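PDB 1Y6Z: heat shock protein, putative, which probably acts, as a member of the Hsp90 family, as an ATP-dependent chaperone that binds unfolded proteins, the chain here being its middle domain. Local coordinates for residues V176-L190 with Y229-L243. Residues are numbered along the deposited sequence; the frame is centred on the assembly and turned at random.
Sequences VEFYSINSGDKKTDL and YDVLFSLEPIDEFCL
Asp230 OD1 is gripped from both faces of its carboxylate: Asn182 N comes in from one side at 3.0 Å, while Val231 N, of the next residue in the chain, reaches it from the other. The second oxygen, OD2, offers its syn lone pair to Ser180 OG at 2.6 Å, so bonds on both oxygens fix the rotation of the group. With Asp230 CG anti to the backbone N (chi1 -162°), the carboxylate reaches the turn at 181-183, and the Asn182 amide stacks on it almost parallel, the planes 9° apart. The backbones meet in a single bridge, Ser180 with Leu232, Phe233 N giving a nearly straight bond of 2.7 Å to Tyr179 O and Ile181 N a more bent one of 3.1 Å to Val231 O. A water continues the link, accepting from Tyr179 N and donating to Phe233 O. Phe233 lays one ring face over the backbone of Ser180, and Ile181 CG1 approaches its CZ at 3.8 Å, the two side chains crossing at about a right angle. The Phe178 ring turns toward helix 237-249. Leu243 CD1 sits over one face, 4.1 Å from the ring centroid, in a CH-pi contact; Cys242 SG lies at the edge, 3.9 Å from Phe178 CZ. Asp239 also borders that edge, but its OD1 is held by a salt bridge to Lys159, and its OD2 accepts from Leu235 N. Leu232 packs on 176-190 with both methyls, CD2 on Thr188 CG2 and CD1 on Leu190 CD2. Strand 231-234 is an outer strand of a parallel three-stranded sheet, paired with strand 204-208; the short, weakly bonded antiparallel pair 177-178 and 188-189, with its loop, packs against it and helix 237-249 in the small alpha/beta part of this Hsp90 middle domain.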
ATOM      1  N   VAL B 176       2.002  -4.219  13.506  1.00 22.78           N
ATOM      2  CA  VAL B 176       2.491  -4.716  14.811  1.00 23.37           C
ATOM      3  C   VAL B 176       1.361  -4.446  15.862  1.00 23.96           C
ATOM      4  O   VAL B 176       0.555  -3.539  15.653  1.00 22.28           O
ATOM      5  CB  VAL B 176       3.853  -4.071  15.224  1.00 22.93           C
ATOM      6  CG1 VAL B 176       4.995  -4.300  14.220  1.00 23.05           C
ATOM      7  CG2 VAL B 176       3.709  -2.576  15.445  1.00 25.53           C
ATOM      8  N   GLU B 177       1.284  -5.284  16.921  1.00 23.65           N
ATOM      9  CA  GLU B 177       0.249  -5.184  17.949  1.00 25.79           C
ATOM     10  C   GLU B 177       0.854  -5.316  19.349  1.00 26.02           C
ATOM     11  O   GLU B 177       1.866  -6.031  19.536  1.00 25.04           O
ATOM     12  CB  GLU B 177      -0.868  -6.213  17.679  1.00 24.41           C
ATOM     13  CG  GLU B 177      -1.651  -5.950  16.383  1.00 25.13           C
ATOM     14  CD  GLU B 177      -2.826  -6.893  16.185  1.00 28.74           C
ATOM     15  OE1 GLU B 177      -3.151  -7.665  17.121  1.00 29.26           O
ATOM     16  OE2 GLU B 177      -3.408  -6.835  15.081  1.00 29.45           O
ATOM     17  N   PHE B 178       0.256  -4.596  20.314  1.00 27.45           N
ATOM     18  CA  PHE B 178       0.738  -4.564  21.709  1.00 28.58           C
ATOM     19  C   PHE B 178      -0.446  -4.565  22.629  1.00 28.65           C
ATOM     20  O   PHE B 178      -1.527  -4.069  22.286  1.00 27.93           O
ATOM     21  CB  PHE B 178       1.562  -3.298  22.046  1.00 29.12           C
ATOM     22  CG  PHE B 178       2.696  -3.061  21.120  1.00 30.14           C
ATOM     23  CD1 PHE B 178       2.527  -2.299  19.967  1.00 29.26           C
ATOM     24  CD2 PHE B 178       3.939  -3.633  21.361  1.00 31.67           C
ATOM     25  CE1 PHE B 178       3.561  -2.088  19.084  1.00 29.16           C
ATOM     26  CE2 PHE B 178       5.015  -3.417  20.474  1.00 33.31           C
ATOM     27  CZ  PHE B 178       4.819  -2.642  19.322  1.00 30.34           C
ATOM     28  N   TYR B 179      -0.233  -5.155  23.800  1.00 31.01           N
ATOM     29  CA  TYR B 179      -1.225  -5.099  24.859  1.00 32.36           C
ATOM     30  C   TYR B 179      -1.241  -3.660  25.332  1.00 32.02           C
ATOM     31  O   TYR B 179      -0.228  -2.988  25.255  1.00 30.30           O
ATOM     32  CB  TYR B 179      -0.817  -6.046  26.000  1.00 33.80           C
ATOM     33  CG  TYR B 179      -1.157  -7.492  25.705  1.00 36.19           C
ATOM     34  CD1 TYR B 179      -0.159  -8.456  25.515  1.00 41.10           C
ATOM     35  CD2 TYR B 179      -2.474  -7.868  25.526  1.00 38.04           C
ATOM     36  CE1 TYR B 179      -0.503  -9.798  25.217  1.00 40.23           C
ATOM     37  CE2 TYR B 179      -2.828  -9.185  25.235  1.00 41.76           C
ATOM     38  CZ  TYR B 179      -1.848 -10.144  25.083  1.00 41.32           C
ATOM     39  OH  TYR B 179      -2.248 -11.446  24.775  1.00 40.60           O
ATOM     40  N   SER B 180      -2.385  -3.206  25.849  1.00 33.28           N
ATOM     41  CA  SER B 180      -2.455  -1.877  26.433  1.00 33.84           C
ATOM     42  C   SER B 180      -3.287  -1.962  27.708  1.00 35.61           C
ATOM     43  O   SER B 180      -3.764  -3.054  28.050  1.00 35.27           O
ATOM     44  CB  SER B 180      -3.094  -0.904  25.464  1.00 33.08           C
ATOM     45  OG  SER B 180      -4.466  -1.194  25.324  1.00 31.90           O
ATOM     46  N   ILE B 181      -3.486  -0.822  28.383  1.00 37.63           N
ATOM     47  CA  ILE B 181      -4.426  -0.767  29.530  1.00 38.36           C
ATOM     48  C   ILE B 181      -5.856  -1.119  29.098  1.00 39.16           C
ATOM     49  O   ILE B 181      -6.525  -1.910  29.758  1.00 39.83           O
ATOM     50  CB  ILE B 181      -4.415   0.624  30.238  1.00 38.99           C
ATOM     51  CG1 ILE B 181      -2.971   1.029  30.658  1.00 39.10           C
ATOM     52  CG2 ILE B 181      -5.433   0.637  31.407  1.00 38.72           C
ATOM     53  CD1 ILE B 181      -2.790   2.511  31.222  1.00 38.34           C
ATOM     54  N   ASN B 182      -6.337  -0.532  28.001  1.00 38.68           N
ATOM     55  CA  ASN B 182      -7.718  -0.749  27.620  1.00 40.04           C
ATOM     56  C   ASN B 182      -8.008  -1.979  26.779  1.00 40.64           C
ATOM     57  O   ASN B 182      -9.176  -2.322  26.605  1.00 40.84           O
ATOM     58  CB  ASN B 182      -8.313   0.490  26.973  1.00 39.83           C
ATOM     59  CG  ASN B 182      -8.181   1.712  27.844  1.00 39.37           C
ATOM     60  OD1 ASN B 182      -8.267   2.842  27.348  1.00 39.52           O
ATOM     61  ND2 ASN B 182      -7.916   1.504  29.142  1.00 36.11           N
ATOM     62  N   SER B 183      -6.956  -2.649  26.279  1.00 42.22           N
ATOM     63  CA  SER B 183      -7.113  -3.707  25.259  1.00 42.39           C
ATOM     64  C   SER B 183      -7.677  -5.051  25.761  1.00 42.91           C
ATOM     65  O   SER B 183      -8.338  -5.783  25.001  1.00 43.22           O
ATOM     66  CB  SER B 183      -5.788  -3.942  24.528  1.00 40.95           C
ATOM     67  OG  SER B 183      -4.949  -4.807  25.272  1.00 42.50           O
ATOM     68  N   GLY B 184      -7.399  -5.404  27.007  1.00 43.93           N
ATOM     69  CA  GLY B 184      -7.944  -6.650  27.562  1.00 44.81           C
ATOM     70  C   GLY B 184      -6.995  -7.807  27.372  1.00 45.94           C
ATOM     71  O   GLY B 184      -5.785  -7.606  27.393  1.00 45.90           O
ATOM     72  N   ASP B 185      -7.522  -9.018  27.176  1.00 46.71           N
ATOM     73  CA  ASP B 185      -6.632 -10.154  26.932  1.00 48.19           C
ATOM     74  C   ASP B 185      -6.328 -10.245  25.449  1.00 47.25           C
ATOM     75  O   ASP B 185      -5.845 -11.277  24.978  1.00 48.46           O
ATOM     76  CB  ASP B 185      -7.199 -11.488  27.442  1.00 48.30           C
ATOM     77  CG  ASP B 185      -7.419 -11.506  28.938  1.00 52.11           C
ATOM     78  OD1 ASP B 185      -6.638 -10.868  29.697  1.00 56.36           O
ATOM     79  OD2 ASP B 185      -8.382 -12.177  29.363  1.00 54.82           O
ATOM     80  N   LYS B 186      -6.656  -9.173  24.718  1.00 46.54           N
ATOM     81  CA  LYS B 186      -6.302  -9.020  23.287  1.00 44.24           C
ATOM     82  C   LYS B 186      -5.424  -7.783  23.048  1.00 42.86           C
ATOM     83  O   LYS B 186      -5.593  -6.762  23.714  1.00 43.09           O
ATOM     84  CB  LYS B 186      -7.578  -8.915  22.459  1.00 44.87           C
ATOM     85  CG  LYS B 186      -8.490 -10.161  22.515  1.00 46.49           C
ATOM     86  CD  LYS B 186      -7.952 -11.309  21.659  1.00 50.16           C
ATOM     87  CE  LYS B 186      -8.203 -11.064  20.156  1.00 52.51           C
ATOM     88  NZ  LYS B 186      -7.463 -12.041  19.292  1.00 52.33           N
ATOM     89  N   LYS B 187      -4.510  -7.862  22.077  1.00 40.07           N
ATOM     90  CA  LYS B 187      -3.625  -6.746  21.707  1.00 36.68           C
ATOM     91  C   LYS B 187      -4.353  -5.759  20.819  1.00 34.64           C
ATOM     92  O   LYS B 187      -5.367  -6.086  20.180  1.00 34.92           O
ATOM     93  CB  LYS B 187      -2.356  -7.239  20.993  1.00 36.58           C
ATOM     94  CG  LYS B 187      -1.519  -8.225  21.774  1.00 36.90           C
ATOM     95  CD  LYS B 187      -0.354  -8.740  20.966  1.00 38.23           C
ATOM     96  CE  LYS B 187       0.521  -9.712  21.790  1.00 41.64           C
ATOM     97  NZ  LYS B 187       1.960  -9.783  21.330  1.00 43.53           N
ATOM     98  N   THR B 188      -3.829  -4.546  20.760  1.00 31.78           N
ATOM     99  CA  THR B 188      -4.369  -3.537  19.860  1.00 29.14           C
ATOM    100  C   THR B 188      -3.291  -3.146  18.834  1.00 27.76           C
ATOM    101  O   THR B 188      -2.072  -3.140  19.170  1.00 25.04           O
ATOM    102  CB  THR B 188      -4.791  -2.255  20.602  1.00 29.32           C
ATOM    103  OG1 THR B 188      -5.304  -1.295  19.656  1.00 29.48           O
ATOM    104  CG2 THR B 188      -3.606  -1.644  21.362  1.00 27.53           C
ATOM    105  N   ASP B 189      -3.740  -2.772  17.634  1.00 24.32           N
ATOM    106  CA  ASP B 189      -2.793  -2.262  16.676  1.00 26.21           C
ATOM    107  C   ASP B 189      -2.698  -0.733  16.872  1.00 25.02           C
ATOM    108  O   ASP B 189      -3.438  -0.152  17.697  1.00 24.58           O
ATOM    109  CB  ASP B 189      -3.127  -2.721  15.224  1.00 25.57           C
ATOM    110  CG  ASP B 189      -4.502  -2.224  14.734  1.00 29.02           C
ATOM    111  OD1 ASP B 189      -5.135  -1.404  15.423  1.00 30.67           O
ATOM    112  OD2 ASP B 189      -4.961  -2.647  13.646  1.00 29.51           O
ATOM    113  N   LEU B 190      -1.771  -0.094  16.196  1.00 23.44           N
ATOM    114  CA  LEU B 190      -1.582   1.331  16.402  1.00 24.84           C
ATOM    115  C   LEU B 190      -2.779   2.174  15.883  1.00 25.48           C
ATOM    116  O   LEU B 190      -3.212   3.150  16.536  1.00 23.43           O
ATOM    117  CB  LEU B 190      -0.243   1.811  15.848  1.00 24.21           C
ATOM    118  CG  LEU B 190       1.057   1.146  16.420  1.00 23.82           C
ATOM    119  CD1 LEU B 190       2.358   1.717  15.734  1.00 28.06           C
ATOM    120  CD2 LEU B 190       1.142   1.295  17.950  1.00 26.21           C
ATOM    121  N   TYR B 229      -6.154   8.176  29.386  1.00 36.68           N
ATOM    122  CA  TYR B 229      -5.464   7.885  28.114  1.00 36.24           C
ATOM    123  C   TYR B 229      -5.098   6.395  28.104  1.00 35.62           C
ATOM    124  O   TYR B 229      -4.786   5.820  29.167  1.00 34.93           O
ATOM    125  CB  TYR B 229      -4.225   8.761  27.946  1.00 36.84           C
ATOM    126  CG  TYR B 229      -4.483  10.232  27.664  1.00 36.57           C
ATOM    127  CD1 TYR B 229      -5.784  10.724  27.466  1.00 36.08           C
ATOM    128  CD2 TYR B 229      -3.414  11.136  27.611  1.00 37.07           C
ATOM    129  CE1 TYR B 229      -6.018  12.079  27.212  1.00 35.60           C
ATOM    130  CE2 TYR B 229      -3.629  12.514  27.338  1.00 35.93           C
ATOM    131  CZ  TYR B 229      -4.930  12.966  27.147  1.00 38.89           C
ATOM    132  OH  TYR B 229      -5.161  14.302  26.885  1.00 40.72           O
ATOM    133  N   ASP B 230      -5.153   5.743  26.932  1.00 34.18           N
ATOM    134  CA  ASP B 230      -4.574   4.402  26.852  1.00 32.89           C
ATOM    135  C   ASP B 230      -3.062   4.500  26.758  1.00 31.44           C
ATOM    136  O   ASP B 230      -2.517   5.506  26.292  1.00 30.53           O
ATOM    137  CB  ASP B 230      -5.173   3.568  25.694  1.00 32.50           C
ATOM    138  CG  ASP B 230      -4.927   2.048  25.865  1.00 35.16           C
ATOM    139  OD1 ASP B 230      -4.531   1.615  26.960  1.00 35.09           O
ATOM    140  OD2 ASP B 230      -5.167   1.280  24.898  1.00 37.26           O
ATOM    141  N   VAL B 231      -2.394   3.433  27.200  1.00 30.82           N
ATOM    142  CA  VAL B 231      -0.959   3.302  27.132  1.00 29.71           C
ATOM    143  C   VAL B 231      -0.640   1.873  26.704  1.00 28.60           C
ATOM    144  O   VAL B 231      -1.115   0.904  27.290  1.00 27.66           O
ATOM    145  CB  VAL B 231      -0.288   3.536  28.505  1.00 30.29           C
ATOM    146  CG1 VAL B 231       1.221   3.295  28.446  1.00 29.97           C
ATOM    147  CG2 VAL B 231      -0.520   4.956  28.950  1.00 32.34           C
ATOM    148  N   LEU B 232       0.212   1.754  25.693  1.00 29.88           N
ATOM    149  CA  LEU B 232       0.659   0.426  25.241  1.00 29.18           C
ATOM    150  C   LEU B 232       1.735  -0.121  26.155  1.00 30.98           C
ATOM    151  O   LEU B 232       2.503   0.646  26.735  1.00 30.82           O
ATOM    152  CB  LEU B 232       1.288   0.530  23.854  1.00 27.90           C
ATOM    153  CG  LEU B 232       0.451   1.308  22.852  1.00 27.09           C
ATOM    154  CD1 LEU B 232       1.395   1.702  21.667  1.00 27.82           C
ATOM    155  CD2 LEU B 232      -0.738   0.428  22.502  1.00 26.40           C
ATOM    156  N   PHE B 233       1.832  -1.443  26.218  1.00 32.73           N
ATOM    157  CA  PHE B 233       2.888  -2.082  27.002  1.00 35.30           C
ATOM    158  C   PHE B 233       4.054  -2.608  26.147  1.00 37.11           C
ATOM    159  O   PHE B 233       3.844  -3.353  25.183  1.00 37.06           O
ATOM    160  CB  PHE B 233       2.292  -3.243  27.803  1.00 36.05           C
ATOM    161  CG  PHE B 233       1.165  -2.849  28.749  1.00 37.99           C
ATOM    162  CD1 PHE B 233       0.151  -3.755  29.038  1.00 38.55           C
ATOM    163  CD2 PHE B 233       1.124  -1.584  29.346  1.00 40.91           C
ATOM    164  CE1 PHE B 233      -0.896  -3.405  29.920  1.00 41.27           C
ATOM    165  CE2 PHE B 233       0.072  -1.217  30.222  1.00 39.65           C
ATOM    166  CZ  PHE B 233      -0.921  -2.112  30.500  1.00 39.54           C
ATOM    167  N   SER B 234       5.269  -2.197  26.507  1.00 39.62           N
ATOM    168  CA  SER B 234       6.509  -2.805  26.033  1.00 41.91           C
ATOM    169  C   SER B 234       6.952  -3.900  27.041  1.00 43.35           C
ATOM    170  O   SER B 234       7.122  -3.661  28.242  1.00 43.57           O
ATOM    171  CB  SER B 234       7.575  -1.734  25.797  1.00 41.74           C
ATOM    172  OG  SER B 234       8.866  -2.291  25.598  1.00 42.62           O
ATOM    173  N   LEU B 235       7.061  -5.128  26.560  1.00 44.42           N
ATOM    174  CA  LEU B 235       7.410  -6.229  27.439  1.00 44.98           C
ATOM    175  C   LEU B 235       8.747  -6.869  27.039  1.00 44.53           C
ATOM    176  O   LEU B 235       9.253  -7.740  27.733  1.00 45.40           O
ATOM    177  CB  LEU B 235       6.270  -7.240  27.506  1.00 43.70           C
ATOM    178  CG  LEU B 235       4.830  -6.736  27.749  1.00 45.63           C
ATOM    179  CD1 LEU B 235       3.827  -7.855  27.644  1.00 43.94           C
ATOM    180  CD2 LEU B 235       4.618  -5.995  29.089  1.00 45.20           C
ATOM    181  N   GLU B 236       9.362  -6.421  25.949  1.00 44.98           N
ATOM    182  CA  GLU B 236      10.730  -6.846  25.737  1.00 43.86           C
ATOM    183  C   GLU B 236      11.595  -5.878  24.993  1.00 44.06           C
ATOM    184  O   GLU B 236      11.066  -4.910  24.375  1.00 43.73           O
ATOM    185  CB  GLU B 236      10.786  -8.216  25.100  1.00 44.68           C
ATOM    186  CG  GLU B 236      10.336  -8.324  23.653  1.00 45.69           C
ATOM    187  CD  GLU B 236      10.455  -9.788  23.206  1.00 48.02           C
ATOM    188  OE1 GLU B 236       9.384 -10.453  23.176  1.00 45.67           O
ATOM    189  OE2 GLU B 236      11.634 -10.255  22.990  1.00 40.70           O
ATOM    190  N   PRO B 237      12.917  -6.152  24.968  1.00 42.75           N
ATOM    191  CA  PRO B 237      13.735  -5.144  24.303  1.00 42.47           C
ATOM    192  C   PRO B 237      13.220  -4.982  22.885  1.00 40.79           C
ATOM    193  O   PRO B 237      13.356  -3.892  22.339  1.00 40.95           O
ATOM    194  CB  PRO B 237      15.139  -5.752  24.309  1.00 41.72           C
ATOM    195  CG  PRO B 237      15.108  -6.737  25.477  1.00 43.19           C
ATOM    196  CD  PRO B 237      13.728  -7.302  25.424  1.00 43.12           C
ATOM    197  N   ILE B 238      12.639  -6.038  22.311  1.00 39.87           N
ATOM    198  CA  ILE B 238      12.118  -5.927  20.907  1.00 39.78           C
ATOM    199  C   ILE B 238      10.894  -5.005  20.832  1.00 37.96           C
ATOM    200  O   ILE B 238      10.915  -4.096  19.998  1.00 39.20           O
ATOM    201  CB  ILE B 238      11.891  -7.245  20.108  1.00 39.22           C
ATOM    202  CG1 ILE B 238      13.226  -7.840  19.629  1.00 41.51           C
ATOM    203  CG2 ILE B 238      11.214  -6.930  18.777  1.00 39.41           C
ATOM    204  CD1 ILE B 238      13.177  -9.323  19.200  1.00 39.90           C
ATOM    205  N   ASP B 239       9.893  -5.231  21.690  1.00 37.60           N
ATOM    206  CA  ASP B 239       8.780  -4.271  21.902  1.00 38.17           C
ATOM    207  C   ASP B 239       9.407  -2.894  22.118  1.00 38.26           C
ATOM    208  O   ASP B 239       9.047  -1.889  21.470  1.00 38.67           O
ATOM    209  CB  ASP B 239       7.893  -4.604  23.105  1.00 36.17           C
ATOM    210  CG  ASP B 239       7.026  -5.817  22.914  1.00 38.28           C
ATOM    211  OD1 ASP B 239       7.009  -6.429  21.804  1.00 41.86           O
ATOM    212  OD2 ASP B 239       6.308  -6.195  23.878  1.00 35.31           O
ATOM    213  N   GLU B 240      10.392  -2.867  23.015  1.00 39.36           N
ATOM    214  CA  GLU B 240      11.097  -1.652  23.400  1.00 39.50           C
ATOM    215  C   GLU B 240      11.849  -0.949  22.267  1.00 38.87           C
ATOM    216  O   GLU B 240      11.651   0.239  22.065  1.00 38.12           O
ATOM    217  CB  GLU B 240      11.989  -1.935  24.627  1.00 40.64           C
ATOM    218  CG  GLU B 240      12.474  -0.703  25.376  1.00 44.40           C
ATOM    219  CD  GLU B 240      11.362   0.005  26.134  1.00 52.62           C
ATOM    220  OE1 GLU B 240      11.241   1.248  25.968  1.00 52.92           O
ATOM    221  OE2 GLU B 240      10.613  -0.681  26.892  1.00 54.81           O
ATOM    222  N   PHE B 241      12.678  -1.670  21.498  1.00 38.87           N
ATOM    223  CA  PHE B 241      13.311  -1.040  20.326  1.00 39.43           C
ATOM    224  C   PHE B 241      12.313  -0.658  19.259  1.00 37.06           C
ATOM    225  O   PHE B 241      12.570   0.274  18.491  1.00 37.58           O
ATOM    226  CB  PHE B 241      14.374  -1.914  19.673  1.00 41.35           C
ATOM    227  CG  PHE B 241      15.668  -1.944  20.423  1.00 46.52           C
ATOM    228  CD1 PHE B 241      16.470  -0.800  20.504  1.00 50.52           C
ATOM    229  CD2 PHE B 241      16.082  -3.114  21.063  1.00 52.49           C
ATOM    230  CE1 PHE B 241      17.674  -0.807  21.224  1.00 52.84           C
ATOM    231  CE2 PHE B 241      17.296  -3.145  21.779  1.00 53.01           C
ATOM    232  CZ  PHE B 241      18.095  -1.980  21.859  1.00 49.39           C
ATOM    233  N   CYS B 242      11.230  -1.419  19.155  1.00 35.53           N
ATOM    234  CA  CYS B 242      10.229  -1.137  18.129  1.00 34.70           C
ATOM    235  C   CYS B 242       9.593   0.209  18.452  1.00 34.93           C
ATOM    236  O   CYS B 242       9.581   1.147  17.640  1.00 33.14           O
ATOM    237  CB  CYS B 242       9.152  -2.219  18.092  1.00 35.19           C
ATOM    238  SG  CYS B 242       7.755  -1.844  16.922  1.00 32.48           S
ATOM    239  N   LEU B 243       9.066   0.267  19.664  1.00 36.13           N
ATOM    240  CA  LEU B 243       8.390   1.494  20.148  1.00 38.02           C
ATOM    241  C   LEU B 243       9.292   2.726  20.142  1.00 39.17           C
ATOM    242  O   LEU B 243       8.866   3.756  19.672  1.00 41.22           O
ATOM    243  CB  LEU B 243       7.703   1.261  21.489  1.00 36.80           C
ATOM    244  CG  LEU B 243       6.471   0.400  21.243  1.00 34.55           C
ATOM    245  CD1 LEU B 243       5.948  -0.294  22.495  1.00 31.86           C
ATOM    246  CD2 LEU B 243       5.410   1.297  20.617  1.00 30.64           C
TER
HETATM  247  O   HOH W   1       2.436  -5.643  24.677  1.00 34.03           O